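Probable sugar kinase (Clostridium perfringens, PDB 3KZH) probably phosphorylates a sugar or related substrate, being a ribokinase-like carbohydrate kinase of the pfkB family. Local coordinates at residues L65-G71 with V90-T96; S95-L100 with A112-S118; N162-P167 with F183-P188; P167-A173 with H191-L196. One frame throughout, in Å; residues are numbered along the deposited sequence.

Contact 1 (L65-G71 with V90-T96); sequences LGNDEHG and VIEGGST
Asp-68, the N-cap residue of helix 69-81, meets Thr-96 where the loop after strand 89-90 leads into strand 98-103. The aspartate grips the threonine at two points. Its OD2 accepts from Thr-96 N at 2.9 Å, a nearly straight bond (166°) that arrives on the syn side but 25° out of the carboxylate plane. OD1, through its syn lone pair, accepts from Thr-96 OG1 at 2.6 Å. Threonine suits this place because OG1 lies beside its own backbone N (chi1 -59°), presenting both donors to one carboxylate. The same hydroxyl accepts a weak bond from Gly-66 N, 2.9 Å from OG1, while the methyl CG2 lies alongside Leu-65 CD2. Gly-66 has no side chain to stand in the space that Ser-95 and Thr-96 occupy, so the two backbones close in, its CA 3.8 Å from Ser-95 C. Nearer the strand ends, Leu-65 and Val-90 pair in parallel and Ile-91 N bonds Leu-65 O at 3.3 Å; a type II turn from Ile-91 to Gly-94 follows, with Gly-93 supplying the positive phi. Around the outside, His-70 and Ser-95 pack on Ile-39 and His-36 of the second subunit. Asp-68 also receives a weak capping bond from Gly-71 N to OD1 and a water that donates to OD2 (2.7 Å) and to Thr-96 O, donors that would probably keep the carboxylate ionised.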
loop_
_atom_site.group_PDB
_atom_site.type_symbol
_atom_site.label_atom_id
_atom_site.label_comp_id
_atom_site.label_asym_id
_atom_site.label_seq_id
_atom_site.Cartn_x
_atom_site.Cartn_y
_atom_site.Cartn_z
ATOM N N LEU A 65 13.326 -1.388 -6.737
ATOM C CA LEU A 65 12.417 -1.306 -5.602
ATOM C C LEU A 65 13.042 -0.478 -4.482
ATOM O O LEU A 65 14.197 -0.042 -4.593
ATOM C CB LEU A 65 12.036 -2.696 -5.101
ATOM C CG LEU A 65 11.197 -3.574 -6.021
ATOM C CD1 LEU A 65 11.108 -4.936 -5.413
ATOM C CD2 LEU A 65 9.819 -2.987 -6.253
ATOM N N GLY A 66 12.294 -0.294 -3.396
ATOM C CA GLY A 66 12.800 0.517 -2.311
ATOM C C GLY A 66 12.847 0.020 -0.893
ATOM O O GLY A 66 13.057 0.850 -0.015
ATOM N N ASN A 67 12.625 -1.277 -0.646
ATOM C CA ASN A 67 12.685 -1.869 0.716
ATOM C C ASN A 67 11.514 -1.481 1.656
ATOM O O ASN A 67 11.291 -2.121 2.690
ATOM C CB ASN A 67 14.081 -1.576 1.344
ATOM C CG ASN A 67 14.261 -2.137 2.740
ATOM O OD1 ASN A 67 14.128 -3.340 2.965
ATOM N ND2 ASN A 67 14.576 -1.257 3.688
ATOM N N ASP A 68 10.729 -0.489 1.245
ATOM C CA ASP A 68 9.583 -0.005 2.009
ATOM C C ASP A 68 8.338 -0.896 1.851
ATOM O O ASP A 68 8.427 -1.992 1.290
ATOM C CB ASP A 68 9.280 1.450 1.608
ATOM C CG ASP A 68 9.209 1.651 0.096
ATOM O OD1 ASP A 68 9.157 0.653 -0.645
ATOM O OD2 ASP A 68 9.192 2.812 -0.350
ATOM N N GLU A 69 7.183 -0.392 2.289
ATOM C CA GLU A 69 5.914 -1.120 2.220
ATOM C C GLU A 69 5.368 -1.328 0.806
ATOM O O GLU A 69 4.710 -2.334 0.535
ATOM C CB GLU A 69 4.865 -0.433 3.098
ATOM C CG GLU A 69 4.046 -1.395 3.953
ATOM C CD GLU A 69 4.839 -2.039 5.092
ATOM O OE1 GLU A 69 4.636 -3.244 5.345
ATOM O OE2 GLU A 69 5.645 -1.349 5.751
ATOM N N HIS A 70 5.651 -0.381 -0.086
ATOM C CA HIS A 70 5.216 -0.467 -1.478
ATOM C C HIS A 70 6.082 -1.465 -2.228
ATOM O O HIS A 70 5.638 -2.066 -3.207
ATOM C CB HIS A 70 5.274 0.892 -2.163
ATOM C CG HIS A 70 4.126 1.791 -1.823
ATOM N ND1 HIS A 70 2.930 1.323 -1.321
ATOM C CD2 HIS A 70 3.994 3.131 -1.922
ATOM C CE1 HIS A 70 2.110 2.340 -1.129
ATOM N NE2 HIS A 70 2.730 3.447 -1.486
ATOM N N GLY A 71 7.303 -1.656 -1.723
ATOM C CA GLY A 71 8.246 -2.608 -2.289
ATOM C C GLY A 71 7.760 -4.015 -2.019
ATOM O O GLY A 71 7.787 -4.849 -2.916
ATOM N N VAL A 90 17.279 -3.373 -4.933
ATOM C CA VAL A 90 16.598 -2.951 -3.719
ATOM C C VAL A 90 17.460 -1.883 -3.027
ATOM O O VAL A 90 18.646 -2.100 -2.778
ATOM C CB VAL A 90 16.264 -4.166 -2.766
ATOM C CG1 VAL A 90 15.385 -5.182 -3.490
ATOM C CG2 VAL A 90 17.535 -4.863 -2.245
ATOM N N ILE A 91 16.879 -0.704 -2.804
ATOM C CA ILE A 91 17.589 0.398 -2.148
ATOM C C ILE A 91 17.237 0.480 -0.670
ATOM O O ILE A 91 16.100 0.791 -0.307
ATOM C CB ILE A 91 17.287 1.778 -2.800
ATOM C CG1 ILE A 91 17.490 1.715 -4.306
ATOM C CG2 ILE A 91 18.223 2.866 -2.220
ATOM C CD1 ILE A 91 17.050 2.946 -5.014
ATOM N N GLU A 92 18.244 0.243 0.171
ATOM C CA GLU A 92 18.098 0.301 1.621
ATOM C C GLU A 92 17.834 1.735 2.080
ATOM O O GLU A 92 18.620 2.649 1.787
ATOM C CB GLU A 92 19.347 -0.265 2.295
ATOM C CG GLU A 92 19.401 -1.793 2.297
ATOM C CD GLU A 92 18.934 -2.418 3.614
ATOM O OE1 GLU A 92 19.614 -3.355 4.088
ATOM O OE2 GLU A 92 17.901 -1.978 4.178
ATOM N N GLY A 93 16.663 1.930 2.691
ATOM C CA GLY A 93 16.255 3.244 3.163
ATOM C C GLY A 93 15.598 4.083 2.078
ATOM O O GLY A 93 14.982 5.116 2.369
ATOM N N GLY A 94 15.718 3.622 0.829
ATOM C CA GLY A 94 15.143 4.315 -0.316
ATOM C C GLY A 94 13.646 4.114 -0.446
ATOM O O GLY A 94 13.021 3.463 0.396
ATOM N N SER A 95 13.066 4.683 -1.494
ATOM C CA SER A 95 11.632 4.566 -1.716
ATOM C C SER A 95 11.291 3.954 -3.060
ATOM O O SER A 95 11.941 4.251 -4.061
ATOM C CB SER A 95 10.961 5.934 -1.604
ATOM O OG SER A 95 11.442 6.815 -2.607
ATOM N N THR A 96 10.279 3.081 -3.061
ATOM C CA THR A 96 9.776 2.450 -4.282
ATOM C C THR A 96 9.015 3.578 -4.988
ATOM O O THR A 96 8.283 4.313 -4.324
ATOM C CB THR A 96 8.792 1.302 -3.951
ATOM O OG1 THR A 96 9.459 0.321 -3.156
ATOM C CG2 THR A 96 8.257 0.618 -5.216
HETATM O O HOH W 1 7.278 4.416 -1.334
#

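Contact 2 (S95-L100 with A112-S118); sequences STPTYL and AIADMKS
The ring of Tyr-99 settles against two small residues of the neighbouring strand, Ala-112 and Ala-114. Its CG stands opposite the backbone N (chi1 -177°), which carries the OH to 3.7 Å from Ala-112 CB, while Ala-114 CB lies at the ring edge, 4.2 Å from CD1. Alanine methyls leave room for the broad ring. On the other sheet face Leu-100 and Ile-113 meet at their CB atoms, 4.3 Å apart, and their backbones exchange two bonds, Ile-113 N to Leu-100 O being 2.8 Å. Farther along, the proline ring lies against two neighbours: Pro-97 CB faces the selenium of selenomethionine Met-116 at 4.3 Å, and Pro-97 CD touches Ser-118 CB. The hydroxyls of two small residues, Ser-95 and Ser-118, close this end. Ser-118 OG donates to Ser-95 O (2.7 Å), Ser-95 OG donates to Asp-115 OD1 (2.8 Å) from above the carboxylate plane, and a water joins Ser-95 O, Asp-115 O and Ser-118 N. Asp-115 OD2 accepts from Val-37 N of the second subunit. Strands 98-103 and 109-115 form an antiparallel hairpin; Ile-113 and Ala-114 pair in parallel with a second-subunit strand, extending the sheet, consistent with the dimerising lid of ribokinase-like kinases.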
loop_
_atom_site.group_PDB
_atom_site.type_symbol
_atom_site.label_atom_id
_atom_site.label_comp_id
_atom_site.label_asym_id
_atom_site.label_seq_id
_atom_site.Cartn_x
_atom_site.Cartn_y
_atom_site.Cartn_z
ATOM N N SER A 95 13.066 4.683 -1.494
ATOM C CA SER A 95 11.632 4.566 -1.716
ATOM C C SER A 95 11.291 3.954 -3.060
ATOM O O SER A 95 11.941 4.251 -4.061
ATOM C CB SER A 95 10.961 5.934 -1.604
ATOM O OG SER A 95 11.442 6.815 -2.607
ATOM N N THR A 96 10.279 3.081 -3.061
ATOM C CA THR A 96 9.776 2.450 -4.282
ATOM C C THR A 96 9.015 3.578 -4.988
ATOM O O THR A 96 8.283 4.313 -4.324
ATOM C CB THR A 96 8.792 1.302 -3.951
ATOM O OG1 THR A 96 9.459 0.321 -3.156
ATOM C CG2 THR A 96 8.257 0.618 -5.216
ATOM N N PRO A 97 9.255 3.793 -6.305
ATOM C CA PRO A 97 8.569 4.848 -7.066
ATOM C C PRO A 97 7.061 4.865 -6.810
ATOM O O PRO A 97 6.383 3.842 -6.928
ATOM C CB PRO A 97 8.917 4.499 -8.501
ATOM C CG PRO A 97 10.294 4.030 -8.363
ATOM C CD PRO A 97 10.262 3.135 -7.163
ATOM N N THR A 98 6.592 6.002 -6.306
ATOM C CA THR A 98 5.192 6.188 -5.951
ATOM C C THR A 98 4.666 7.533 -6.411
ATOM O O THR A 98 5.374 8.536 -6.370
ATOM C CB THR A 98 5.002 6.063 -4.407
ATOM O OG1 THR A 98 5.563 4.823 -3.959
ATOM C CG2 THR A 98 3.514 6.112 -3.999
ATOM N N TYR A 99 3.425 7.526 -6.873
ATOM C CA TYR A 99 2.758 8.740 -7.308
ATOM C C TYR A 99 1.468 8.872 -6.496
ATOM O O TYR A 99 0.525 8.099 -6.674
ATOM C CB TYR A 99 2.475 8.705 -8.816
ATOM C CG TYR A 99 1.835 9.964 -9.361
ATOM C CD1 TYR A 99 2.551 11.180 -9.411
ATOM C CD2 TYR A 99 0.500 9.952 -9.818
ATOM C CE1 TYR A 99 1.942 12.372 -9.912
ATOM C CE2 TYR A 99 -0.119 11.126 -10.317
ATOM C CZ TYR A 99 0.608 12.328 -10.359
ATOM O OH TYR A 99 0.005 13.466 -10.843
ATOM N N LEU A 100 1.474 9.829 -5.570
ATOM C CA LEU A 100 0.334 10.113 -4.704
ATOM C C LEU A 100 -0.418 11.329 -5.247
ATOM O O LEU A 100 0.132 12.418 -5.285
ATOM C CB LEU A 100 0.824 10.356 -3.269
ATOM C CG LEU A 100 -0.105 10.869 -2.157
ATOM C CD1 LEU A 100 -1.309 9.952 -1.951
ATOM C CD2 LEU A 100 0.696 10.981 -0.880
ATOM N N ALA A 112 -0.662 16.712 -5.770
ATOM C CA ALA A 112 0.153 15.507 -6.003
ATOM C C ALA A 112 1.594 15.544 -5.509
ATOM O O ALA A 112 2.216 16.605 -5.448
ATOM C CB ALA A 112 0.149 15.105 -7.476
ATOM N N ILE A 113 2.099 14.358 -5.160
ATOM C CA ILE A 113 3.471 14.133 -4.697
ATOM C C ILE A 113 4.074 13.018 -5.562
ATOM O O ILE A 113 3.521 11.913 -5.633
ATOM C CB ILE A 113 3.542 13.733 -3.167
ATOM C CG1 ILE A 113 3.253 14.948 -2.272
ATOM C CG2 ILE A 113 4.916 13.140 -2.790
ATOM C CD1 ILE A 113 4.260 16.105 -2.348
ATOM N N ALA A 114 5.204 13.321 -6.208
ATOM C CA ALA A 114 5.924 12.368 -7.065
ATOM C C ALA A 114 7.225 11.909 -6.399
ATOM O O ALA A 114 8.150 12.699 -6.229
ATOM C CB ALA A 114 6.222 13.005 -8.430
ATOM N N ASP A 115 7.277 10.640 -5.998
ATOM C CA ASP A 115 8.459 10.063 -5.355
ATOM C C ASP A 115 9.151 9.155 -6.391
ATOM O O ASP A 115 9.402 7.972 -6.144
ATOM C CB ASP A 115 8.024 9.271 -4.116
ATOM C CG ASP A 115 9.160 9.026 -3.123
ATOM O OD1 ASP A 115 10.346 9.253 -3.452
ATOM O OD2 ASP A 115 8.856 8.587 -1.993
HETATM N N MSE A 116 9.490 9.763 -7.529
HETATM C CA MSE A 116 10.129 9.111 -8.678
HETATM C C MSE A 116 11.656 9.101 -8.633
HETATM O O MSE A 116 12.321 8.862 -9.649
HETATM C CB MSE A 116 9.663 9.804 -9.969
HETATM C CG MSE A 116 8.142 9.903 -10.142
HETATM SE SE MSE A 116 7.270 8.176 -9.975
HETATM C CE MSE A 116 7.042 7.844 -11.899
ATOM N N LYS A 117 12.189 9.312 -7.434
ATOM C CA LYS A 117 13.621 9.391 -7.170
ATOM C C LYS A 117 14.443 8.162 -7.580
ATOM O O LYS A 117 15.385 8.278 -8.370
ATOM C CB LYS A 117 13.822 9.691 -5.678
ATOM C CG LYS A 117 15.252 9.938 -5.221
ATOM C CD LYS A 117 15.557 9.080 -4.002
ATOM C CE LYS A 117 16.758 9.602 -3.230
ATOM N NZ LYS A 117 16.434 10.878 -2.529
ATOM N N SER A 118 14.036 6.998 -7.079
ATOM C CA SER A 118 14.714 5.726 -7.316
ATOM C C SER A 118 14.904 5.214 -8.745
ATOM O O SER A 118 15.796 4.397 -8.981
ATOM C CB SER A 118 14.072 4.649 -6.457
ATOM O OG SER A 118 14.338 4.899 -5.090
HETATM O O HOH W 2 11.438 6.533 -5.782
#

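Contact 3 (N162-P167 with F183-P188); sequences NFILDP and FHTIKP. With BGC (beta-D-glucopyranose), chain C.
Leu-165 bonds the neighbouring segment through both its N and its O, to Thr-185 O (2.9 Å) and from Lys-187 N (3.0 Å). Two N-H groups hold Phe-163 O, His-184 N at 3.0 Å on an in-plane lone pair and Thr-185 N close to the carbonyl axis. Ile-164 pairs with Thr-185 and Leu-165 with Ile-186, in parallel. Beyond them Lys-187 NZ is covalently joined to C6 of the glucose, 1.4 Å away, and Asp-166 OD1 lies 2.9 Å from the sugar's O1, whose proton has another acceptor within reach. The lysine's flexible chain, bent beyond CG, brings its amine to the sugar. Leu-165 CB sits over the ring face of Phe-183, 3.8 Å from the centroid and 15° off its normal, a CH-pi contact, while Phe-163 CB presses on Phe-183 CD1 at 3.4 Å. Asn-162 CG comes 3.5 Å from His-184 CD2, amide and ring planes 37° apart. With helix 170-174 between them in the chain, the strands form a beta-alpha-beta unit of the central sheet, flanked by strands 139-143 and 221-225. Met-150 of helix 147-157 touches Leu-165 on the sheet face shared with Ile-186; Tyr-267 of helix 255-268 touches Ile-164 on the face shared with Thr-185.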
loop_
_atom_site.group_PDB
_atom_site.type_symbol
_atom_site.label_atom_id
_atom_site.label_comp_id
_atom_site.label_asym_id
_atom_site.label_seq_id
_atom_site.Cartn_x
_atom_site.Cartn_y
_atom_site.Cartn_z
ATOM N N ASN A 162 18.499 -10.477 -27.538
ATOM C CA ASN A 162 17.705 -9.754 -28.517
ATOM C C ASN A 162 16.788 -8.699 -27.884
ATOM O O ASN A 162 15.748 -9.013 -27.307
ATOM C CB ASN A 162 16.891 -10.752 -29.331
ATOM C CG ASN A 162 17.730 -11.589 -30.282
ATOM O OD1 ASN A 162 17.417 -12.756 -30.519
ATOM N ND2 ASN A 162 18.746 -10.980 -30.888
ATOM N N PHE A 163 17.167 -7.440 -28.041
ATOM C CA PHE A 163 16.428 -6.320 -27.467
ATOM C C PHE A 163 15.118 -5.905 -28.146
ATOM O O PHE A 163 15.017 -5.900 -29.369
ATOM C CB PHE A 163 17.354 -5.120 -27.340
ATOM C CG PHE A 163 18.367 -5.240 -26.258
ATOM C CD1 PHE A 163 18.041 -4.891 -24.946
ATOM C CD2 PHE A 163 19.678 -5.656 -26.553
ATOM C CE1 PHE A 163 19.015 -4.945 -23.913
ATOM C CE2 PHE A 163 20.660 -5.715 -25.541
ATOM C CZ PHE A 163 20.328 -5.359 -24.215
ATOM N N ILE A 164 14.116 -5.579 -27.325
ATOM C CA ILE A 164 12.792 -5.151 -27.796
ATOM C C ILE A 164 12.462 -3.743 -27.254
ATOM O O ILE A 164 12.453 -3.528 -26.042
ATOM C CB ILE A 164 11.655 -6.168 -27.384
ATOM C CG1 ILE A 164 11.996 -7.601 -27.842
ATOM C CG2 ILE A 164 10.303 -5.735 -27.977
ATOM C CD1 ILE A 164 11.055 -8.678 -27.358
ATOM N N LEU A 165 12.156 -2.810 -28.158
ATOM C CA LEU A 165 11.819 -1.438 -27.781
ATOM C C LEU A 165 10.338 -1.050 -27.798
ATOM O O LEU A 165 9.636 -1.272 -28.783
ATOM C CB LEU A 165 12.599 -0.426 -28.651
ATOM C CG LEU A 165 12.441 1.100 -28.467
ATOM C CD1 LEU A 165 12.863 1.553 -27.075
ATOM C CD2 LEU A 165 13.210 1.865 -29.531
ATOM N N ASP A 166 9.914 -0.411 -26.704
ATOM C CA ASP A 166 8.572 0.143 -26.527
ATOM C C ASP A 166 8.925 1.641 -26.341
ATOM O O ASP A 166 9.313 2.046 -25.249
ATOM C CB ASP A 166 7.904 -0.427 -25.261
ATOM C CG ASP A 166 6.428 -0.011 -25.115
ATOM O OD1 ASP A 166 6.053 1.084 -25.579
ATOM O OD2 ASP A 166 5.631 -0.788 -24.537
ATOM N N PRO A 167 8.801 2.475 -27.400
ATOM C CA PRO A 167 9.126 3.911 -27.325
ATOM C C PRO A 167 8.389 4.836 -26.351
ATOM O O PRO A 167 8.832 5.965 -26.165
ATOM C CB PRO A 167 8.956 4.389 -28.775
ATOM C CG PRO A 167 9.185 3.167 -29.576
ATOM C CD PRO A 167 8.434 2.129 -28.782
ATOM N N PHE A 183 18.550 -2.698 -31.853
ATOM C CA PHE A 183 17.390 -3.460 -31.424
ATOM C C PHE A 183 16.990 -4.506 -32.455
ATOM O O PHE A 183 17.144 -4.300 -33.665
ATOM C CB PHE A 183 16.201 -2.529 -31.164
ATOM C CG PHE A 183 16.277 -1.786 -29.866
ATOM C CD1 PHE A 183 15.820 -2.378 -28.680
ATOM C CD2 PHE A 183 16.794 -0.487 -29.811
ATOM C CE1 PHE A 183 15.876 -1.689 -27.437
ATOM C CE2 PHE A 183 16.857 0.218 -28.586
ATOM C CZ PHE A 183 16.395 -0.389 -27.396
ATOM N N HIS A 184 16.526 -5.645 -31.950
ATOM C CA HIS A 184 16.045 -6.760 -32.763
ATOM C C HIS A 184 14.590 -6.451 -33.169
ATOM O O HIS A 184 14.139 -6.826 -34.246
ATOM C CB HIS A 184 16.135 -8.055 -31.932
ATOM C CG HIS A 184 15.390 -9.230 -32.500
ATOM N ND1 HIS A 184 14.010 -9.293 -32.536
ATOM C CD2 HIS A 184 15.831 -10.403 -33.007
ATOM C CE1 HIS A 184 13.640 -10.453 -33.039
ATOM N NE2 HIS A 184 14.722 -11.147 -33.331
ATOM N N THR A 185 13.866 -5.780 -32.284
ATOM C CA THR A 185 12.477 -5.442 -32.532
ATOM C C THR A 185 12.159 -4.080 -31.978
ATOM O O THR A 185 12.623 -3.714 -30.901
ATOM C CB THR A 185 11.511 -6.496 -31.873
ATOM O OG1 THR A 185 11.669 -7.759 -32.525
ATOM C CG2 THR A 185 10.028 -6.081 -31.961
ATOM N N ILE A 186 11.448 -3.296 -32.777
ATOM C CA ILE A 186 10.965 -1.999 -32.318
ATOM C C ILE A 186 9.439 -2.084 -32.470
ATOM O O ILE A 186 8.926 -2.787 -33.336
ATOM C CB ILE A 186 11.593 -0.768 -33.073
ATOM C CG1 ILE A 186 11.364 -0.833 -34.583
ATOM C CG2 ILE A 186 13.080 -0.637 -32.730
ATOM C CD1 ILE A 186 11.439 0.512 -35.245
ATOM N N LYS A 187 8.708 -1.385 -31.595
ATOM C CA LYS A 187 7.265 -1.407 -31.617
ATOM C C LYS A 187 6.687 0.051 -31.450
ATOM O O LYS A 187 6.170 0.424 -30.360
ATOM C CB LYS A 187 6.697 -2.356 -30.554
ATOM C CG LYS A 187 5.319 -2.977 -30.959
ATOM C CD LYS A 187 4.145 -2.124 -30.635
ATOM C CE LYS A 187 4.045 -1.760 -29.170
ATOM N NZ LYS A 187 3.715 -0.392 -28.960
ATOM N N PRO A 188 6.791 0.867 -32.509
ATOM C CA PRO A 188 6.241 2.206 -32.350
ATOM C C PRO A 188 4.835 2.379 -32.906
ATOM O O PRO A 188 4.308 1.466 -33.520
ATOM C CB PRO A 188 7.252 3.057 -33.132
ATOM C CG PRO A 188 7.609 2.176 -34.260
ATOM C CD PRO A 188 7.802 0.867 -33.584
HETATM C C2 BGC C . 2.545 4.003 -27.052
HETATM C C3 BGC C . 1.136 3.345 -27.170
HETATM C C4 BGC C . 1.273 2.385 -28.425
HETATM C C5 BGC C . 2.426 1.309 -28.249
HETATM C C6 BGC C . 2.625 0.399 -29.393
HETATM C C1 BGC C . 3.572 2.898 -26.817
HETATM O O1 BGC C . 4.694 3.417 -26.694
HETATM O O2 BGC C . 2.545 4.778 -26.048
HETATM O O3 BGC C . 0.360 4.334 -27.429
HETATM O O4 BGC C . 0.106 1.804 -28.616
HETATM O O5 BGC C . 3.645 1.963 -27.987
#

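Contact 4 (P167-A173 with H191-L196); sequences PVSAEKA and HEAEIL. With BGC (beta-D-glucopyranose), chain C.
Glu-192 of helix 190-197 lies against the Pro-167 ring and extends its carboxylate to the bound glucose, where the loop and short, weakly bonded helix after strand 162-166 meet helix 190-197 beside the sugar pocket of this ribokinase-like fold. Glu-192 OE1 is 3.3 Å from Pro-167 CB, and OE2 stands 3.3 Å from the sugar's O1, a possible bond whose proton has a second acceptor. The glucose O2 donates to Val-168 O at 2.8 Å. A long extended glutamate suits this spot, spanning from helix to sugar, and Asn-189 OD1 holds its backbone N; the two residues match the N-x-x-E signature of the family, which in relatives takes part in metal and phosphate binding. Behind the pocket, alanines allow the helices close approach: Ala-170 CB touches His-191 CD2 (3.6 Å) and Ile-195 CG1 (3.9 Å), and Ala-173 O meets Leu-196 CD2 at 3.4 Å. His-191 ND1 in turn bonds Glu-194 OE2. Ser-169 caps helix 170-174, its OG accepting from Lys-172 N at 3.1 Å in a nearly straight bond of 164°.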
loop_
_atom_site.group_PDB
_atom_site.type_symbol
_atom_site.label_atom_id
_atom_site.label_comp_id
_atom_site.label_asym_id
_atom_site.label_seq_id
_atom_site.Cartn_x
_atom_site.Cartn_y
_atom_site.Cartn_z
ATOM N N PRO A 167 8.801 2.475 -27.400
ATOM C CA PRO A 167 9.126 3.911 -27.325
ATOM C C PRO A 167 8.389 4.836 -26.351
ATOM O O PRO A 167 8.832 5.965 -26.165
ATOM C CB PRO A 167 8.956 4.389 -28.775
ATOM C CG PRO A 167 9.185 3.167 -29.576
ATOM C CD PRO A 167 8.434 2.129 -28.782
ATOM N N VAL A 168 7.295 4.368 -25.737
ATOM C CA VAL A 168 6.472 5.134 -24.763
ATOM C C VAL A 168 5.757 6.406 -25.305
ATOM O O VAL A 168 4.539 6.547 -25.143
ATOM C CB VAL A 168 7.249 5.402 -23.410
ATOM C CG1 VAL A 168 6.384 6.151 -22.394
ATOM C CG2 VAL A 168 7.692 4.078 -22.800
ATOM N N SER A 169 6.516 7.314 -25.921
ATOM C CA SER A 169 5.988 8.557 -26.496
ATOM C C SER A 169 6.884 9.030 -27.636
ATOM O O SER A 169 8.022 8.575 -27.765
ATOM C CB SER A 169 5.886 9.665 -25.432
ATOM O OG SER A 169 7.154 10.220 -25.114
ATOM N N ALA A 170 6.358 9.952 -28.450
ATOM C CA ALA A 170 7.083 10.545 -29.586
ATOM C C ALA A 170 8.266 11.404 -29.135
ATOM O O ALA A 170 9.314 11.434 -29.790
ATOM C CB ALA A 170 6.145 11.373 -30.411
ATOM N N GLU A 171 8.080 12.074 -27.997
ATOM C CA GLU A 171 9.082 12.941 -27.388
ATOM C C GLU A 171 10.242 12.081 -26.894
ATOM O O GLU A 171 11.390 12.375 -27.188
ATOM C CB GLU A 171 8.449 13.731 -26.230
ATOM C CG GLU A 171 9.221 14.970 -25.748
ATOM C CD GLU A 171 10.254 14.671 -24.664
ATOM O OE1 GLU A 171 9.899 14.023 -23.653
ATOM O OE2 GLU A 171 11.424 15.085 -24.833
ATOM N N LYS A 172 9.923 11.002 -26.180
ATOM C CA LYS A 172 10.921 10.078 -25.648
ATOM C C LYS A 172 11.648 9.300 -26.745
ATOM O O LYS A 172 12.783 8.873 -26.546
ATOM C CB LYS A 172 10.264 9.105 -24.669
ATOM C CG LYS A 172 10.185 9.596 -23.237
ATOM C CD LYS A 172 8.961 9.026 -22.556
ATOM C CE LYS A 172 8.987 9.199 -21.048
ATOM N NZ LYS A 172 9.964 8.280 -20.403
ATOM N N ALA A 173 11.003 9.179 -27.908
ATOM C CA ALA A 173 11.535 8.465 -29.078
ATOM C C ALA A 173 12.666 9.179 -29.822
ATOM O O ALA A 173 13.529 8.525 -30.411
ATOM C CB ALA A 173 10.403 8.124 -30.047
ATOM N N HIS A 191 2.969 7.971 -35.127
ATOM C CA HIS A 191 3.754 9.168 -34.810
ATOM C C HIS A 191 5.176 8.897 -34.308
ATOM O O HIS A 191 6.104 9.582 -34.721
ATOM C CB HIS A 191 2.994 10.086 -33.839
ATOM C CG HIS A 191 3.402 11.528 -33.928
ATOM N ND1 HIS A 191 3.331 12.251 -35.100
ATOM C CD2 HIS A 191 3.918 12.369 -33.001
ATOM C CE1 HIS A 191 3.789 13.473 -34.892
ATOM N NE2 HIS A 191 4.153 13.570 -33.627
ATOM N N GLU A 192 5.348 7.871 -33.475
ATOM C CA GLU A 192 6.669 7.498 -32.942
ATOM C C GLU A 192 7.570 6.960 -34.057
ATOM O O GLU A 192 8.784 7.147 -34.018
ATOM C CB GLU A 192 6.545 6.456 -31.828
ATOM C CG GLU A 192 5.875 6.930 -30.547
ATOM C CD GLU A 192 5.451 5.792 -29.612
ATOM O OE1 GLU A 192 5.809 4.617 -29.844
ATOM O OE2 GLU A 192 4.731 6.076 -28.637
ATOM N N ALA A 193 6.956 6.328 -35.062
ATOM C CA ALA A 193 7.665 5.776 -36.224
ATOM C C ALA A 193 8.118 6.886 -37.170
ATOM O O ALA A 193 9.128 6.737 -37.852
ATOM C CB ALA A 193 6.780 4.788 -36.966
ATOM N N GLU A 194 7.362 7.989 -37.197
ATOM C CA GLU A 194 7.680 9.158 -38.019
ATOM C C GLU A 194 8.916 9.860 -37.469
ATOM O O GLU A 194 9.796 10.274 -38.231
ATOM C CB GLU A 194 6.511 10.143 -38.036
ATOM C CG GLU A 194 5.286 9.609 -38.731
ATOM C CD GLU A 194 4.122 10.565 -38.716
ATOM O OE1 GLU A 194 3.556 10.811 -39.803
ATOM O OE2 GLU A 194 3.766 11.059 -37.623
ATOM N N ILE A 195 8.991 9.918 -36.137
ATOM C CA ILE A 195 10.097 10.540 -35.413
ATOM C C ILE A 195 11.373 9.726 -35.625
ATOM O O ILE A 195 12.422 10.291 -35.959
ATOM C CB ILE A 195 9.806 10.646 -33.876
ATOM C CG1 ILE A 195 8.461 11.332 -33.597
ATOM C CG2 ILE A 195 10.918 11.391 -33.169
ATOM C CD1 ILE A 195 8.293 12.747 -34.133
ATOM N N LEU A 196 11.246 8.404 -35.491
ATOM C CA LEU A 196 12.360 7.472 -35.652
ATOM C C LEU A 196 12.865 7.330 -37.097
ATOM O O LEU A 196 14.058 7.095 -37.320
ATOM C CB LEU A 196 11.991 6.098 -35.083
ATOM C CG LEU A 196 11.700 5.892 -33.595
ATOM C CD1 LEU A 196 11.168 4.496 -33.401
ATOM C CD2 LEU A 196 12.922 6.133 -32.731
HETATM C C2 BGC C . 2.545 4.003 -27.052
HETATM C C3 BGC C . 1.136 3.345 -27.170
HETATM C C4 BGC C . 1.273 2.385 -28.425
HETATM C C5 BGC C . 2.426 1.309 -28.249
HETATM C C6 BGC C . 2.625 0.399 -29.393
HETATM C C1 BGC C . 3.572 2.898 -26.817
HETATM O O1 BGC C . 4.694 3.417 -26.694
HETATM O O2 BGC C . 2.545 4.778 -26.048
HETATM O O3 BGC C . 0.360 4.334 -27.429
HETATM O O4 BGC C . 0.106 1.804 -28.616
HETATM O O5 BGC C . 3.645 1.963 -27.987
#

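The four contacts fall into two pairs. Contacts 1 and 2 share Ser-95 and Thr-96, have centres 11 Å apart and touch where His-70 CD2 comes 3.1 Å from Thr-98 OG1; both touch the second subunit, consistent with the lid of ribokinase-like kinases. Contacts 3 and 4 share Pro-167, have centres 12 Å apart and both touch the glucose, with Asp-166 and Lys-187 supplied by the first and Val-168 and Glu-192 by the second. Between the pairs nothing touches: contacts 2 and 3 lie on opposite sides of the chain's centre, 27 Å apart by centres, and the nearest atoms of contacts 2 and 4 are about 9 Å apart.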